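Long-range contact in putative glutathione S-transferase (Corynebacterium glutamicum, PDB 3M1G), which probably acts as a glutathione transferase of the ECM4-like, omega-related group, using a cysteine nucleophile: residues A[257-262]-A[300-305]. Numbering follows the deposited sequence.
Sequences AVYHGH and QHYYIT
Tyr302 receives the edge of Tyr259 toward its face, an offset edge-to-face pair with ring centroids 5.7 Å apart and planes at 89°. Tyr259 CE1 makes the approach, 3.9 Å from Tyr302 CE2, while His301 CD2 of the same helix lies above a face of the Tyr302 ring, displaced toward its rim. The Tyr303 ring has the imidazole of His262 over one face, edge toward it, with planes at 51°, and the carbonyl oxygen of Ala257 in plane at its edge, 3.5 Å from Tyr303 CE2. With chi1 at -175°, anti to the backbone N, His262 CG is set over that face toward its rim; His262 CB lies 3.7 Å from Tyr303 CZ, and CD2 comes near Tyr302 CB. His262 NE2 is hydrogen-bonded to His306, whose ring lies nearly parallel to the imidazole. These residues join helix 255-259 and the residues that follow it to helix 295-305, within the all-helical C-terminal domain of the glutathione transferase fold. Tyr259 OH comes within 3.3 Å of Tyr302 OH, which lies at the edge of the Tyr259 ring near its plane. Tyr302 OH also hydrogen-bonds Tyr201, the predicted proton donor/acceptor, and both Tyr259 and Tyr302 are predicted to lower the pKa of the predicted nucleophile, Cys70. Between the tyrosines of helix 295-305, Val258 wedges its two methyls: CG1 packs 3.5 Å from Tyr302 CG, and CG2 touches Tyr303 CE2 more loosely. One water, 3.1 Å from Tyr303 OH, bridges it to Gly261 N; another donates to Ala257 O and meets Tyr303 OH weakly.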
loop_
_atom_site.group_PDB
_atom_site.type_symbol
_atom_site.label_atom_id
_atom_site.label_comp_id
_atom_site.label_asym_id
_atom_site.label_seq_id
_atom_site.Cartn_x
_atom_site.Cartn_y
_atom_site.Cartn_z
ATOM N N ALA A 257 -6.746 2.393 -3.725
ATOM C CA ALA A 257 -6.335 3.625 -4.404
ATOM C C ALA A 257 -5.870 4.748 -3.461
ATOM O O ALA A 257 -4.972 5.523 -3.818
ATOM C CB ALA A 257 -7.464 4.157 -5.337
ATOM N N VAL A 258 -6.483 4.854 -2.282
ATOM C CA VAL A 258 -6.251 5.992 -1.380
ATOM C C VAL A 258 -6.058 5.590 0.081
ATOM O O VAL A 258 -5.035 5.871 0.680
ATOM C CB VAL A 258 -7.400 7.032 -1.424
ATOM C CG1 VAL A 258 -7.189 8.071 -0.308
ATOM C CG2 VAL A 258 -7.465 7.710 -2.799
ATOM N N TYR A 259 -7.030 4.928 0.664
ATOM C CA TYR A 259 -7.006 4.706 2.118
ATOM C C TYR A 259 -5.849 3.829 2.565
ATOM O O TYR A 259 -5.282 4.024 3.636
ATOM C CB TYR A 259 -8.310 4.076 2.594
ATOM C CG TYR A 259 -9.591 4.887 2.279
ATOM C CD1 TYR A 259 -9.611 6.277 2.325
ATOM C CD2 TYR A 259 -10.777 4.234 1.930
ATOM C CE1 TYR A 259 -10.791 6.993 2.060
ATOM C CE2 TYR A 259 -11.935 4.927 1.658
ATOM C CZ TYR A 259 -11.947 6.302 1.741
ATOM O OH TYR A 259 -13.092 6.994 1.500
ATOM N N HIS A 260 -5.519 2.845 1.758
ATOM C CA HIS A 260 -4.406 1.910 2.040
ATOM C C HIS A 260 -3.114 2.635 2.406
ATOM O O HIS A 260 -2.510 2.329 3.432
ATOM C CB HIS A 260 -4.199 0.964 0.832
ATOM C CG HIS A 260 -3.150 -0.085 1.051
ATOM N ND1 HIS A 260 -1.801 0.180 0.892
ATOM C CD2 HIS A 260 -3.238 -1.373 1.479
ATOM C CE1 HIS A 260 -1.100 -0.899 1.245
ATOM N NE2 HIS A 260 -1.952 -1.877 1.550
ATOM N N GLY A 261 -2.676 3.567 1.553
ATOM C CA GLY A 261 -1.459 4.344 1.780
ATOM C C GLY A 261 -1.676 5.716 2.452
ATOM O O GLY A 261 -1.165 5.970 3.541
ATOM N N HIS A 262 -2.443 6.584 1.794
ATOM C CA HIS A 262 -2.709 7.949 2.266
ATOM C C HIS A 262 -3.216 7.991 3.709
ATOM O O HIS A 262 -2.721 8.786 4.495
ATOM C CB HIS A 262 -3.711 8.617 1.317
ATOM C CG HIS A 262 -3.976 10.063 1.607
ATOM N ND1 HIS A 262 -2.996 11.035 1.542
ATOM C CD2 HIS A 262 -5.136 10.711 1.909
ATOM C CE1 HIS A 262 -3.541 12.218 1.794
ATOM N NE2 HIS A 262 -4.840 12.050 2.019
ATOM N N GLN A 300 -6.777 12.379 -6.975
ATOM C CA GLN A 300 -6.373 13.775 -6.952
ATOM C C GLN A 300 -6.922 14.509 -5.725
ATOM O O GLN A 300 -6.204 15.298 -5.080
ATOM C CB GLN A 300 -6.804 14.475 -8.233
ATOM C CG GLN A 300 -5.932 14.040 -9.401
ATOM C CD GLN A 300 -6.306 14.759 -10.674
ATOM O OE1 GLN A 300 -7.299 15.433 -10.712
ATOM N NE2 GLN A 300 -5.509 14.613 -11.706
ATOM N N HIS A 301 -8.170 14.248 -5.370
ATOM C CA HIS A 301 -8.763 14.981 -4.264
ATOM C C HIS A 301 -8.006 14.691 -2.962
ATOM O O HIS A 301 -7.586 15.588 -2.248
ATOM C CB HIS A 301 -10.228 14.642 -4.061
ATOM C CG HIS A 301 -10.767 15.185 -2.774
ATOM N ND1 HIS A 301 -11.058 16.522 -2.605
ATOM C CD2 HIS A 301 -10.976 14.597 -1.572
ATOM C CE1 HIS A 301 -11.428 16.732 -1.352
ATOM N NE2 HIS A 301 -11.387 15.583 -0.705
ATOM N N TYR A 302 -7.802 13.429 -2.671
ATOM C CA TYR A 302 -7.243 13.074 -1.374
ATOM C C TYR A 302 -5.778 13.488 -1.295
ATOM O O TYR A 302 -5.360 14.135 -0.331
ATOM C CB TYR A 302 -7.392 11.568 -1.139
ATOM C CG TYR A 302 -8.761 11.170 -0.691
ATOM C CD1 TYR A 302 -9.757 10.885 -1.619
ATOM C CD2 TYR A 302 -9.075 11.097 0.659
ATOM C CE1 TYR A 302 -11.018 10.512 -1.222
ATOM C CE2 TYR A 302 -10.342 10.733 1.085
ATOM C CZ TYR A 302 -11.330 10.461 0.127
ATOM O OH TYR A 302 -12.600 10.066 0.516
ATOM N N TYR A 303 -5.012 13.114 -2.314
ATOM C CA TYR A 303 -3.547 13.255 -2.281
ATOM C C TYR A 303 -3.111 14.704 -2.474
ATOM O O TYR A 303 -2.040 15.088 -1.975
ATOM C CB TYR A 303 -2.856 12.350 -3.322
ATOM C CG TYR A 303 -2.729 10.904 -2.908
ATOM C CD1 TYR A 303 -1.716 10.495 -2.032
ATOM C CD2 TYR A 303 -3.623 9.932 -3.364
ATOM C CE1 TYR A 303 -1.577 9.133 -1.650
ATOM C CE2 TYR A 303 -3.477 8.573 -2.987
ATOM C CZ TYR A 303 -2.459 8.208 -2.121
ATOM O OH TYR A 303 -2.309 6.906 -1.735
ATOM N N ILE A 304 -3.898 15.506 -3.201
ATOM C CA ILE A 304 -3.536 16.921 -3.430
ATOM C C ILE A 304 -4.102 17.832 -2.339
ATOM O O ILE A 304 -3.414 18.658 -1.801
ATOM C CB ILE A 304 -3.997 17.419 -4.808
ATOM C CG1 ILE A 304 -3.234 16.661 -5.901
ATOM C CG2 ILE A 304 -3.763 18.948 -4.962
ATOM C CD1 ILE A 304 -3.744 16.972 -7.332
ATOM N N THR A 305 -5.344 17.609 -1.976
ATOM C CA THR A 305 -6.061 18.440 -1.006
ATOM C C THR A 305 -5.633 18.290 0.443
ATOM O O THR A 305 -5.693 19.253 1.185
ATOM C CB THR A 305 -7.574 18.089 -1.143
ATOM O OG1 THR A 305 -8.006 18.656 -2.377
ATOM C CG2 THR A 305 -8.422 18.540 0.020
HETATM O O HOH W 1 -2.272 5.329 -4.789
HETATM O O HOH W 2 -3.280 4.033 -1.347
#